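Local coordinates for protein probable thiamine pyrophosphokinase (Staphylococcus saprophyticus, PDB 3L8M) that probably transfers a pyrophosphate group from ATP to thiamine, making thiamine diphosphate, at residues K2-C7 against D94-T99; N9-K14 against I128-E133; Q43-D48 against Q63-P68; K139-V144 against N196-E201. All blocks are in the same frame, centred on the assembly; numbering follows the deposited sequence.

Interaction 1 (K2-C7 against D94-T99); sequences KANLLC and DVYGAT. With NA (sodium ion), chain C.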
loop_
_atom_site.group_PDB
_atom_site.type_symbol
_atom_site.label_atom_id
_atom_site.label_comp_id
_atom_site.label_asym_id
_atom_site.label_seq_id
_atom_site.Cartn_x
_atom_site.Cartn_y
_atom_site.Cartn_z
ATOM N N LYS A 2 3.009 -3.172 11.923
ATOM C CA LYS A 2 3.036 -4.588 12.271
ATOM C C LYS A 2 3.980 -5.466 11.441
ATOM O O LYS A 2 4.020 -5.374 10.210
ATOM C CB LYS A 2 1.617 -5.145 12.166
ATOM C CG LYS A 2 1.476 -6.615 12.529
ATOM C CD LYS A 2 0.144 -7.136 12.004
ATOM C CE LYS A 2 -0.034 -8.627 12.237
ATOM N NZ LYS A 2 -1.169 -9.139 11.423
ATOM N N ALA A 3 4.729 -6.335 12.114
ATOM C CA ALA A 3 5.635 -7.227 11.399
ATOM C C ALA A 3 5.404 -8.694 11.773
ATOM O O ALA A 3 5.203 -9.027 12.942
ATOM C CB ALA A 3 7.088 -6.839 11.670
ATOM N N ASN A 4 5.414 -9.559 10.762
ATOM C CA ASN A 4 5.232 -10.995 10.956
ATOM C C ASN A 4 6.559 -11.666 10.657
ATOM O O ASN A 4 7.178 -11.380 9.636
ATOM C CB ASN A 4 4.195 -11.563 9.986
ATOM C CG ASN A 4 2.831 -10.974 10.186
ATOM O OD1 ASN A 4 2.243 -11.085 11.266
ATOM N ND2 ASN A 4 2.307 -10.336 9.142
ATOM N N LEU A 5 6.996 -12.550 11.544
ATOM C CA LEU A 5 8.247 -13.273 11.338
ATOM C C LEU A 5 7.961 -14.739 11.089
ATOM O O LEU A 5 7.111 -15.337 11.751
ATOM C CB LEU A 5 9.172 -13.155 12.560
ATOM C CG LEU A 5 10.047 -11.898 12.658
ATOM C CD1 LEU A 5 9.172 -10.664 12.843
ATOM C CD2 LEU A 5 11.040 -12.054 13.811
ATOM N N LEU A 6 8.653 -15.318 10.118
ATOM C CA LEU A 6 8.491 -16.731 9.854
ATOM C C LEU A 6 9.830 -17.414 10.155
ATOM O O LEU A 6 10.853 -17.053 9.576
ATOM C CB LEU A 6 8.083 -16.966 8.403
ATOM C CG LEU A 6 7.729 -18.419 8.068
ATOM C CD1 LEU A 6 6.642 -18.905 9.023
ATOM C CD2 LEU A 6 7.262 -18.522 6.611
ATOM N N CYS A 7 9.817 -18.379 11.075
ATOM C CA CYS A 7 11.027 -19.122 11.448
ATOM C C CYS A 7 11.079 -20.521 10.848
ATOM O O CYS A 7 12.081 -21.206 10.986
ATOM C CB CYS A 7 11.131 -19.293 12.959
ATOM S SG CYS A 7 11.035 -17.801 13.909
ATOM N N ASP A 94 4.447 -10.475 15.387
ATOM C CA ASP A 94 3.876 -11.816 15.476
ATOM C C ASP A 94 4.909 -12.798 14.952
ATOM O O ASP A 94 5.290 -12.739 13.779
ATOM C CB ASP A 94 2.601 -11.934 14.631
ATOM C CG ASP A 94 1.437 -11.176 15.224
ATOM O OD1 ASP A 94 1.598 -10.654 16.348
ATOM O OD2 ASP A 94 0.367 -11.111 14.576
ATOM N N VAL A 95 5.368 -13.692 15.823
ATOM C CA VAL A 95 6.351 -14.687 15.423
ATOM C C VAL A 95 5.646 -16.018 15.169
ATOM O O VAL A 95 4.980 -16.572 16.049
ATOM C CB VAL A 95 7.451 -14.862 16.508
ATOM C CG1 VAL A 95 8.466 -15.910 16.061
ATOM C CG2 VAL A 95 8.152 -13.518 16.762
ATOM N N TYR A 96 5.794 -16.522 13.954
ATOM C CA TYR A 96 5.186 -17.782 13.556
ATOM C C TYR A 96 6.331 -18.733 13.297
ATOM O O TYR A 96 7.444 -18.288 13.002
ATOM C CB TYR A 96 4.407 -17.597 12.248
ATOM C CG TYR A 96 3.192 -16.715 12.359
ATOM C CD1 TYR A 96 1.939 -17.261 12.639
ATOM C CD2 TYR A 96 3.288 -15.339 12.169
ATOM C CE1 TYR A 96 0.807 -16.460 12.721
ATOM C CE2 TYR A 96 2.160 -14.524 12.248
ATOM C CZ TYR A 96 0.921 -15.095 12.524
ATOM O OH TYR A 96 -0.206 -14.313 12.571
ATOM N N GLY A 97 6.057 -20.032 13.392
ATOM C CA GLY A 97 7.075 -21.030 13.118
ATOM C C GLY A 97 8.070 -21.338 14.220
ATOM O O GLY A 97 9.006 -22.105 13.994
ATOM N N ALA A 98 7.871 -20.774 15.411
ATOM C CA ALA A 98 8.800 -21.003 16.511
ATOM C C ALA A 98 8.461 -22.144 17.487
ATOM O O ALA A 98 9.129 -22.267 18.517
ATOM C CB ALA A 98 9.002 -19.697 17.300
ATOM N N THR A 99 7.446 -22.961 17.182
ATOM C CA THR A 99 7.064 -24.078 18.062
ATOM C C THR A 99 7.303 -25.430 17.388
ATOM O O THR A 99 7.493 -25.503 16.175
ATOM C CB THR A 99 5.560 -24.012 18.507
ATOM O OG1 THR A 99 4.710 -24.454 17.440
ATOM C CG2 THR A 99 5.158 -22.591 18.889
HETATM NA NA NA C . 1.645 -8.794 18.505
HETATM O O HOH W 1 -0.225 -11.698 12.066
#
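Asp94 meets Lys2 and Asn4 across two parallel strands, whose short axes run 4.7 Å apart at an angle of 16°. The backbones are joined by bonds from Asp94 N to Ala3 O, Leu5 N to Asp94 O, Tyr96 N to Leu5 O and Cys7 N to Tyr96 O, the pattern of a regular parallel pairing. Followed outward, the Asp94 side chain begins with CB, which lies 3.5 Å from Asn4 OD1. Its CG is anti to the carbonyl carbon (chi1 -71°), and the side chain runs beside that of Asn4, pointing the same way. The carboxylate then divides its work. OD1 binds a sodium ion at 2.8 Å, with the backbone O of Asn124 as a further ligand. OD2 has Lys2 CE at 3.4 Å, whereas Lys2 NZ, at 4.0 Å from OD2, is too far for a salt bridge and pairs instead with Glu23. OD2 accepts a hydrogen bond from a water, at 2.6 Å. That water also donates to Asn4 OD1 and accepts from Lys2 NZ and Tyr96 OH, so four bonds fix it near the plane of the Tyr96 ring, at its edge. Asn4 OD1 sits at the same ring's edge, 3.6 Å from Tyr96 CE2, while Asn4 ND2 goes to Glu23. On the other face of the sheet, Leu5 packs on Leu78 and Ile82 of helix 77-87, and Val95 on Ile82; strands 24-28 and 124-128 flank the pair, and Leu12 and Pro13 cover Tyr96.

Interaction 2 (N9-K14 against I128-E133); sequences NRNLPK and IDDTNE
Asn11 and Asp130 are joined by the one direct hydrogen bond of this contact, from Asp130 N to Asn11 O at 2.7 Å with an N-H...O angle of 157°. Around that bond the packing is close: Asp129 CB lies 3.2 Å from Asn11 O, and Pro13 CG rests on Asp129 C at 3.6 Å. Asp130 CG occupies the crowded position between its own backbone N and carbonyl carbon (chi1 54°), which sets it 3.3 Å from Asn11 O. Asp130 OD2 accepts hydrogen bonds from two waters, one also donating to Asn11 OD1 and the other to Leu12 O, giving two bridged links beside the direct one.

The next shell positions Asp129. Its OD1 accepts from Thr131 N at 3.1 Å, met from above the carboxylate plane, and forms an Asx turn; through its syn lone pair it also accepts from Asn132 ND2 at 3.2 Å. Asp129 OD2 and Asn11 ND2 both bond to Thr99 OG1, a further link between the two segments. The turn at 129-131 links antiparallel strands 124-128 and 132-137, while 9-14 leads from strand 2-6 to helix 16-19, with Leu12 and Pro13 lying on Tyr96 of strand 92-96.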
loop_
_atom_site.group_PDB
_atom_site.type_symbol
_atom_site.label_atom_id
_atom_site.label_comp_id
_atom_site.label_asym_id
_atom_site.label_seq_id
_atom_site.Cartn_x
_atom_site.Cartn_y
_atom_site.Cartn_z
ATOM N N ASN A 9 8.316 -23.951 8.938
ATOM C CA ASN A 9 6.979 -24.405 8.551
ATOM C C ASN A 9 6.234 -25.348 9.505
ATOM O O ASN A 9 5.279 -26.016 9.095
ATOM C CB ASN A 9 7.046 -25.045 7.155
ATOM C CG ASN A 9 7.868 -26.320 7.134
ATOM O OD1 ASN A 9 8.798 -26.489 7.928
ATOM N ND2 ASN A 9 7.541 -27.218 6.213
ATOM N N ARG A 10 6.644 -25.400 10.769
ATOM C CA ARG A 10 5.975 -26.270 11.745
ATOM C C ARG A 10 4.824 -25.589 12.491
ATOM O O ARG A 10 4.969 -24.475 12.990
ATOM C CB ARG A 10 6.967 -26.784 12.788
ATOM C CG ARG A 10 7.916 -27.860 12.312
ATOM C CD ARG A 10 8.934 -28.177 13.401
ATOM N NE ARG A 10 9.960 -29.091 12.921
ATOM C CZ ARG A 10 9.757 -30.386 12.699
ATOM N NH1 ARG A 10 8.564 -30.923 12.928
ATOM N NH2 ARG A 10 10.740 -31.135 12.217
ATOM N N ASN A 11 3.689 -26.284 12.557
ATOM C CA ASN A 11 2.491 -25.825 13.257
ATOM C C ASN A 11 1.963 -24.457 12.825
ATOM O O ASN A 11 1.274 -23.779 13.589
ATOM C CB ASN A 11 2.753 -25.818 14.767
ATOM C CG ASN A 11 3.268 -27.148 15.274
ATOM O OD1 ASN A 11 2.771 -28.207 14.888
ATOM N ND2 ASN A 11 4.264 -27.106 16.147
ATOM N N LEU A 12 2.274 -24.054 11.601
ATOM C CA LEU A 12 1.813 -22.759 11.113
ATOM C C LEU A 12 0.310 -22.750 10.934
ATOM O O LEU A 12 -0.270 -23.750 10.502
ATOM C CB LEU A 12 2.454 -22.430 9.770
ATOM C CG LEU A 12 3.969 -22.284 9.783
ATOM C CD1 LEU A 12 4.409 -21.698 8.453
ATOM C CD2 LEU A 12 4.390 -21.377 10.936
ATOM N N PRO A 13 -0.348 -21.632 11.288
ATOM C CA PRO A 13 -1.803 -21.590 11.109
ATOM C C PRO A 13 -2.027 -21.785 9.610
ATOM O O PRO A 13 -1.314 -21.200 8.786
ATOM C CB PRO A 13 -2.163 -20.187 11.588
ATOM C CG PRO A 13 -1.134 -19.936 12.683
ATOM C CD PRO A 13 0.135 -20.458 12.039
ATOM N N LYS A 14 -2.989 -22.625 9.242
ATOM C CA LYS A 14 -3.233 -22.878 7.826
ATOM C C LYS A 14 -3.569 -21.597 7.049
ATOM O O LYS A 14 -4.305 -20.731 7.533
ATOM C CB LYS A 14 -4.355 -23.914 7.661
ATOM C CG LYS A 14 -5.698 -23.510 8.254
ATOM C CD LYS A 14 -6.733 -24.594 7.994
ATOM C CE LYS A 14 -8.098 -24.207 8.538
ATOM N NZ LYS A 14 -9.093 -25.297 8.308
ATOM N N ILE A 128 2.992 -17.284 17.851
ATOM C CA ILE A 128 1.733 -17.854 17.401
ATOM C C ILE A 128 1.864 -19.099 16.547
ATOM O O ILE A 128 2.725 -19.160 15.689
ATOM C CB ILE A 128 0.933 -16.828 16.542
ATOM C CG1 ILE A 128 0.848 -15.471 17.256
ATOM C CG2 ILE A 128 -0.455 -17.381 16.218
ATOM C CD1 ILE A 128 0.165 -14.384 16.406
ATOM N N ASP A 129 1.022 -20.102 16.802
ATOM C CA ASP A 129 0.980 -21.288 15.953
ATOM C C ASP A 129 -0.489 -21.660 15.768
ATOM O O ASP A 129 -1.372 -20.942 16.252
ATOM C CB ASP A 129 1.833 -22.465 16.481
ATOM C CG ASP A 129 1.352 -23.059 17.799
ATOM O OD1 ASP A 129 0.271 -22.710 18.317
ATOM O OD2 ASP A 129 2.098 -23.920 18.315
ATOM N N ASP A 130 -0.759 -22.751 15.057
ATOM C CA ASP A 130 -2.139 -23.153 14.785
ATOM C C ASP A 130 -3.034 -23.402 16.003
ATOM O O ASP A 130 -4.254 -23.449 15.856
ATOM C CB ASP A 130 -2.160 -24.399 13.885
ATOM C CG ASP A 130 -1.336 -25.539 14.449
ATOM O OD1 ASP A 130 -0.936 -25.457 15.627
ATOM O OD2 ASP A 130 -1.096 -26.515 13.715
ATOM N N THR A 131 -2.450 -23.539 17.193
ATOM C CA THR A 131 -3.237 -23.812 18.405
ATOM C C THR A 131 -2.999 -22.869 19.598
ATOM O O THR A 131 -3.753 -22.904 20.579
ATOM C CB THR A 131 -2.973 -25.272 18.906
ATOM O OG1 THR A 131 -3.221 -26.197 17.840
ATOM C CG2 THR A 131 -3.874 -25.623 20.095
ATOM N N ASN A 132 -1.980 -22.015 19.521
ATOM C CA ASN A 132 -1.661 -21.149 20.653
ATOM C C ASN A 132 -1.266 -19.721 20.314
ATOM O O ASN A 132 -0.887 -19.405 19.191
ATOM C CB ASN A 132 -0.488 -21.735 21.444
ATOM C CG ASN A 132 -0.732 -23.147 21.919
ATOM O OD1 ASN A 132 -1.254 -23.366 23.013
ATOM N ND2 ASN A 132 -0.353 -24.120 21.094
ATOM N N GLU A 133 -1.311 -18.885 21.343
ATOM C CA GLU A 133 -0.923 -17.490 21.270
ATOM C C GLU A 133 -0.271 -17.264 22.633
ATOM O O GLU A 133 -0.870 -17.573 23.669
ATOM C CB GLU A 133 -2.151 -16.606 21.090
ATOM C CG GLU A 133 -1.832 -15.228 20.557
ATOM C CD GLU A 133 -3.084 -14.471 20.155
ATOM O OE1 GLU A 133 -3.902 -15.045 19.401
ATOM O OE2 GLU A 133 -3.248 -13.307 20.589
HETATM O O HOH W 2 0.371 -28.801 14.226
HETATM O O HOH W 3 -0.519 -26.430 11.242
#

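Interaction 3 (Q43-D48 against Q63-P68); sequences QFAVGD and QIEINP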
loop_
_atom_site.group_PDB
_atom_site.type_symbol
_atom_site.label_atom_id
_atom_site.label_comp_id
_atom_site.label_asym_id
_atom_site.label_seq_id
_atom_site.Cartn_x
_atom_site.Cartn_y
_atom_site.Cartn_z
ATOM N N GLN A 43 10.791 -8.113 4.043
ATOM C CA GLN A 43 11.327 -6.775 4.262
ATOM C C GLN A 43 12.843 -6.952 4.498
ATOM O O GLN A 43 13.652 -6.104 4.126
ATOM C CB GLN A 43 10.696 -6.154 5.516
ATOM C CG GLN A 43 9.182 -5.979 5.466
ATOM C CD GLN A 43 8.759 -4.981 4.405
ATOM O OE1 GLN A 43 9.344 -3.900 4.288
ATOM N NE2 GLN A 43 7.739 -5.332 3.627
ATOM N N PHE A 44 13.201 -8.063 5.143
ATOM C CA PHE A 44 14.589 -8.410 5.432
ATOM C C PHE A 44 14.648 -9.784 6.089
ATOM O O PHE A 44 13.649 -10.275 6.602
ATOM C CB PHE A 44 15.253 -7.349 6.322
ATOM C CG PHE A 44 14.739 -7.299 7.732
ATOM C CD1 PHE A 44 15.164 -8.228 8.681
ATOM C CD2 PHE A 44 13.868 -6.288 8.128
ATOM C CE1 PHE A 44 14.743 -8.148 9.993
ATOM C CE2 PHE A 44 13.433 -6.199 9.450
ATOM C CZ PHE A 44 13.874 -7.136 10.387
ATOM N N ALA A 45 15.813 -10.409 6.068
ATOM C CA ALA A 45 15.950 -11.732 6.648
ATOM C C ALA A 45 17.262 -11.915 7.397
ATOM O O ALA A 45 18.273 -11.298 7.064
ATOM C CB ALA A 45 15.837 -12.780 5.551
ATOM N N VAL A 46 17.231 -12.777 8.411
ATOM C CA VAL A 46 18.403 -13.093 9.212
ATOM C C VAL A 46 18.575 -14.601 9.103
ATOM O O VAL A 46 17.587 -15.337 9.080
ATOM C CB VAL A 46 18.187 -12.744 10.700
ATOM C CG1 VAL A 46 19.455 -13.030 11.484
ATOM C CG2 VAL A 46 17.780 -11.289 10.854
ATOM N N GLY A 47 19.815 -15.068 9.025
ATOM C CA GLY A 47 20.032 -16.498 8.935
ATOM C C GLY A 47 20.907 -16.885 7.771
ATOM O O GLY A 47 21.008 -16.148 6.791
ATOM N N ASP A 48 21.529 -18.055 7.879
ATOM C CA ASP A 48 22.424 -18.571 6.849
ATOM C C ASP A 48 21.119 -19.166 6.318
ATOM O O ASP A 48 20.295 -19.641 7.105
ATOM C CB ASP A 48 23.039 -19.890 7.317
ATOM N N GLN A 63 19.231 -7.343 -1.103
ATOM C CA GLN A 63 17.948 -6.668 -0.971
ATOM C C GLN A 63 17.092 -7.248 0.140
ATOM O O GLN A 63 16.089 -6.648 0.525
ATOM C CB GLN A 63 17.180 -6.739 -2.289
ATOM C CG GLN A 63 17.891 -6.065 -3.449
ATOM C CD GLN A 63 17.076 -6.087 -4.725
ATOM O OE1 GLN A 63 16.704 -7.153 -5.221
ATOM N NE2 GLN A 63 16.795 -4.905 -5.268
ATOM N N ILE A 64 17.499 -8.401 0.669
ATOM C CA ILE A 64 16.735 -9.069 1.721
ATOM C C ILE A 64 17.553 -9.406 2.968
ATOM O O ILE A 64 17.162 -9.086 4.095
ATOM C CB ILE A 64 16.129 -10.385 1.188
ATOM C CG1 ILE A 64 15.329 -10.115 -0.089
ATOM C CG2 ILE A 64 15.251 -11.014 2.243
ATOM C CD1 ILE A 64 14.965 -11.389 -0.854
ATOM N N GLU A 65 18.689 -10.058 2.765
ATOM C CA GLU A 65 19.545 -10.459 3.877
ATOM C C GLU A 65 20.270 -9.305 4.583
ATOM O O GLU A 65 21.007 -8.552 3.958
ATOM C CB GLU A 65 20.569 -11.486 3.376
ATOM C CG GLU A 65 21.509 -12.051 4.448
ATOM C CD GLU A 65 20.806 -12.946 5.456
ATOM O OE1 GLU A 65 21.474 -13.416 6.402
ATOM O OE2 GLU A 65 19.591 -13.185 5.303
ATOM N N ILE A 66 20.034 -9.141 5.879
ATOM C CA ILE A 66 20.756 -8.118 6.620
ATOM C C ILE A 66 21.723 -8.894 7.520
ATOM O O ILE A 66 21.551 -10.107 7.718
ATOM C CB ILE A 66 19.817 -7.167 7.441
ATOM C CG1 ILE A 66 19.219 -7.870 8.663
ATOM C CG2 ILE A 66 18.744 -6.608 6.526
ATOM C CD1 ILE A 66 18.314 -8.984 8.348
ATOM N N ASN A 67 22.744 -8.216 8.036
ATOM C CA ASN A 67 23.756 -8.861 8.866
ATOM C C ASN A 67 24.036 -8.122 10.182
ATOM O O ASN A 67 25.121 -7.573 10.381
ATOM C CB ASN A 67 25.056 -8.992 8.062
ATOM C CG ASN A 67 24.911 -9.901 6.845
ATOM O OD1 ASN A 67 24.810 -11.120 6.973
ATOM N ND2 ASN A 67 24.895 -9.307 5.659
ATOM N N PRO A 68 23.061 -8.108 11.103
ATOM C CA PRO A 68 23.279 -7.415 12.375
ATOM C C PRO A 68 24.489 -7.965 13.113
ATOM O O PRO A 68 24.697 -9.176 13.169
ATOM C CB PRO A 68 21.968 -7.648 13.128
ATOM C CG PRO A 68 21.456 -8.950 12.546
ATOM C CD PRO A 68 21.748 -8.779 11.080
HETATM O O HOH W 4 21.975 -12.711 8.998
#
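Ile66 and Ala45 have the most surface buried here, followed by Glu65. Ile66 N donates to Ala45 O at 3.0 Å, although that oxygen is less surely placed because the model sets it too near Ile66 CD1; contacts of this methyl are therefore doubtful. Firmer is the other branch of Ile66, whose CG2 lies 3.6 Å from Phe44 CB. Ala45 itself donates from N to Ile64 O at 2.7 Å, the donor standing 46° above the carbonyl plane, and its CB touches Ile64 CG2 at 3.8 Å.

These bonds straddle Glu65, which forms a single bridge with Ala45. The touching parts run 50° apart, so 63-66 follows the strand only briefly as the chain leaves helix 54-63. Strand 44-46 is the outermost strand of the main sheet within this chain; the parallel order 44-46, 24-28, 2-6, 92-96, 124-128 is 3-2-1-4-5, as in Rossmann-type folds.

Glu65 starts away from the strand, with CG anti to its backbone N, and the bend at chi2 (69°) places CD near the backbone oxygens of Ala45 and Gly47. Glu65 OE1 lies 2.8 Å from Gly47 O, two acceptors facing each other without a hydrogen bond. A water links the same carboxylate to the strand end: it donates to Glu65 OE1 at 2.7 Å and to Ile66 O, and accepts from Gly47 N at 3.2 Å. Outside the two segments, Arg88 makes a cation-pi contact with Phe44, and Met1 of the second subunit packs on Phe44 and Ile66, with backbone bonds from Glu65 and Asn67 also reaching that subunit.

Interaction 4 (K139-V144 against N196-E201); sequences KGQFNV and NIEIIE
Gln141 and Glu198 bring two flat groups together on one face of the sheet, the amide and carboxylate planes only 23° apart as the side chains cross obliquely. The contact below their ends is between methylenes, Gln141 CG to Glu198 CB at 3.6 Å. At the end of the pair the amides of Asn143 and Asn196 lie side by side and point the same way, their planes turned 64° apart, with ND2 of Asn143 3.6 Å from ND2 of Asn196. On the opposite face, Gly140 CA stands well out of the Phe142 ring plane, beyond the rim at CE2, 3.8 Å from that atom; the backbone angles of Gly140 would jam a CB against the preceding carbonyl O.

The backbones pair antiparallel. Gly140 with Ile199 and Phe142 with Ile197 are hydrogen-bonded pairs, and Gln141 with Glu198 is the non-hydrogen-bonded pair between them. The shortest of these four bonds is Ile199 N to Gly140 O at 2.7 Å. Ile197 CG2 is held tightly against Phe142 O, at 3.1 Å.

Lys139 adds a side-chain bond where strand 197-201 turns its corner: NZ reaches Ile200 O at 2.6 Å, tilted 26° from the carbonyl plane. Beyond it, Ile200 and Glu201 both face Thr162 of strand 162-165 in a classic beta bulge. With four bonds from the backbone, the pairing owes little to side-chain chemistry apart from this lysine, whose probable charge would polarise the Ile200 carbonyl.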
loop_
_atom_site.group_PDB
_atom_site.type_symbol
_atom_site.label_atom_id
_atom_site.label_comp_id
_atom_site.label_asym_id
_atom_site.label_seq_id
_atom_site.Cartn_x
_atom_site.Cartn_y
_atom_site.Cartn_z
ATOM N N LYS A 139 4.708 -6.679 35.611
ATOM C CA LYS A 139 4.015 -6.113 36.770
ATOM C C LYS A 139 3.127 -4.952 36.337
ATOM O O LYS A 139 3.580 -4.017 35.676
ATOM C CB LYS A 139 5.036 -5.641 37.812
ATOM C CG LYS A 139 4.442 -4.979 39.057
ATOM C CD LYS A 139 5.556 -4.528 40.009
ATOM C CE LYS A 139 5.049 -3.602 41.117
ATOM N NZ LYS A 139 4.075 -4.246 42.045
ATOM N N GLY A 140 1.855 -5.026 36.709
ATOM C CA GLY A 140 0.913 -3.988 36.338
ATOM C C GLY A 140 -0.474 -4.583 36.249
ATOM O O GLY A 140 -0.682 -5.730 36.643
ATOM N N GLN A 141 -1.421 -3.810 35.733
ATOM C CA GLN A 141 -2.800 -4.267 35.600
ATOM C C GLN A 141 -3.179 -4.253 34.124
ATOM O O GLN A 141 -2.854 -3.308 33.402
ATOM C CB GLN A 141 -3.731 -3.349 36.397
ATOM C CG GLN A 141 -5.036 -4.003 36.816
ATOM C CD GLN A 141 -5.762 -3.209 37.884
ATOM O OE1 GLN A 141 -5.155 -2.774 38.867
ATOM N NE2 GLN A 141 -7.070 -3.029 37.707
ATOM N N PHE A 142 -3.863 -5.300 33.674
ATOM C CA PHE A 142 -4.253 -5.398 32.270
ATOM C C PHE A 142 -5.543 -6.201 32.117
ATOM O O PHE A 142 -5.922 -6.944 33.019
ATOM C CB PHE A 142 -3.123 -6.068 31.480
ATOM C CG PHE A 142 -1.782 -5.403 31.657
ATOM C CD1 PHE A 142 -1.448 -4.266 30.925
ATOM C CD2 PHE A 142 -0.860 -5.899 32.579
ATOM C CE1 PHE A 142 -0.220 -3.635 31.109
ATOM C CE2 PHE A 142 0.374 -5.274 32.772
ATOM C CZ PHE A 142 0.694 -4.141 32.034
ATOM N N ASN A 143 -6.211 -6.046 30.976
ATOM C CA ASN A 143 -7.457 -6.766 30.711
ATOM C C ASN A 143 -7.262 -7.905 29.710
ATOM O O ASN A 143 -6.375 -8.743 29.869
ATOM C CB ASN A 143 -8.529 -5.809 30.177
ATOM C CG ASN A 143 -9.040 -4.848 31.234
ATOM O OD1 ASN A 143 -9.957 -4.068 30.980
ATOM N ND2 ASN A 143 -8.450 -4.898 32.423
ATOM N N VAL A 144 -8.103 -7.928 28.680
ATOM C CA VAL A 144 -8.038 -8.958 27.648
ATOM C C VAL A 144 -7.939 -8.343 26.247
ATOM O O VAL A 144 -8.919 -8.282 25.499
ATOM C CB VAL A 144 -9.278 -9.884 27.724
ATOM C CG1 VAL A 144 -9.256 -10.896 26.586
ATOM C CG2 VAL A 144 -9.296 -10.602 29.062
ATOM N N ASN A 196 -10.464 -9.123 33.774
ATOM C CA ASN A 196 -9.372 -8.411 34.429
ATOM C C ASN A 196 -8.300 -9.311 35.037
ATOM O O ASN A 196 -8.586 -10.417 35.502
ATOM C CB ASN A 196 -9.940 -7.493 35.518
ATOM C CG ASN A 196 -11.114 -6.659 35.028
ATOM O OD1 ASN A 196 -12.178 -7.190 34.703
ATOM N ND2 ASN A 196 -10.923 -5.344 34.970
ATOM N N ILE A 197 -7.063 -8.818 35.026
ATOM C CA ILE A 197 -5.927 -9.544 35.583
ATOM C C ILE A 197 -4.863 -8.538 36.019
ATOM O O ILE A 197 -4.431 -7.693 35.235
ATOM C CB ILE A 197 -5.331 -10.545 34.547
ATOM C CG1 ILE A 197 -4.205 -11.370 35.185
ATOM C CG2 ILE A 197 -4.838 -9.799 33.320
ATOM C CD1 ILE A 197 -2.885 -10.635 35.366
ATOM N N GLU A 198 -4.449 -8.627 37.278
ATOM C CA GLU A 198 -3.447 -7.712 37.802
ATOM C C GLU A 198 -2.257 -8.437 38.404
ATOM O O GLU A 198 -2.406 -9.269 39.300
ATOM C CB GLU A 198 -4.067 -6.797 38.858
ATOM C CG GLU A 198 -3.069 -5.856 39.521
ATOM C CD GLU A 198 -3.722 -4.945 40.541
ATOM O OE1 GLU A 198 -3.002 -4.160 41.198
ATOM O OE2 GLU A 198 -4.961 -5.011 40.683
ATOM N N ILE A 199 -1.071 -8.113 37.906
ATOM C CA ILE A 199 0.144 -8.723 38.406
ATOM C C ILE A 199 0.684 -7.828 39.515
ATOM O O ILE A 199 1.274 -6.778 39.247
ATOM C CB ILE A 199 1.203 -8.850 37.293
ATOM C CG1 ILE A 199 0.652 -9.694 36.137
ATOM C CG2 ILE A 199 2.484 -9.445 37.862
ATOM C CD1 ILE A 199 0.456 -11.169 36.462
ATOM N N ILE A 200 0.463 -8.241 40.760
ATOM C CA ILE A 200 0.928 -7.481 41.915
ATOM C C ILE A 200 2.444 -7.564 42.032
ATOM O O ILE A 200 3.105 -6.591 42.400
ATOM C CB ILE A 200 0.297 -8.002 43.226
ATOM C CG1 ILE A 200 -1.170 -7.567 43.323
ATOM C CG2 ILE A 200 1.068 -7.469 44.417
ATOM C CD1 ILE A 200 -2.067 -8.103 42.228
ATOM N N GLU A 201 2.990 -8.736 41.724
ATOM C CA GLU A 201 4.430 -8.947 41.786
ATOM C C GLU A 201 4.883 -9.967 40.758
ATOM O O GLU A 201 4.123 -10.860 40.378
ATOM C CB GLU A 201 4.852 -9.429 43.174
ATOM C CG GLU A 201 4.860 -8.354 44.245
ATOM C CD GLU A 201 6.016 -8.530 45.216
ATOM O OE1 GLU A 201 6.083 -9.590 45.876
ATOM O OE2 GLU A 201 6.858 -7.611 45.310
#

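In the fold
Interactions 1, 2 and 3 all reach the mixed sheet, while interaction 4 belongs to the four-stranded antiparallel sheet. Interactions 1 and 2 touch, their centres about 9 Å apart, and their segments alternate along the chain, which binds the first strand and the loop after it to strands 92-96 and 124-128. Interaction 3, its centre about 15 Å from that of interaction 1, falls within the chain span that either encloses and occupies an outer edge strand. Interaction 4 follows in sequence, its centre about 37 Å from that of interaction 3, across the chain's centre. Consecutive strands 132-137 and 140-142 carry the chain between sheets, from the probable catalytic part, organised by interactions 1 to 3, to the probably thiamine-binding part.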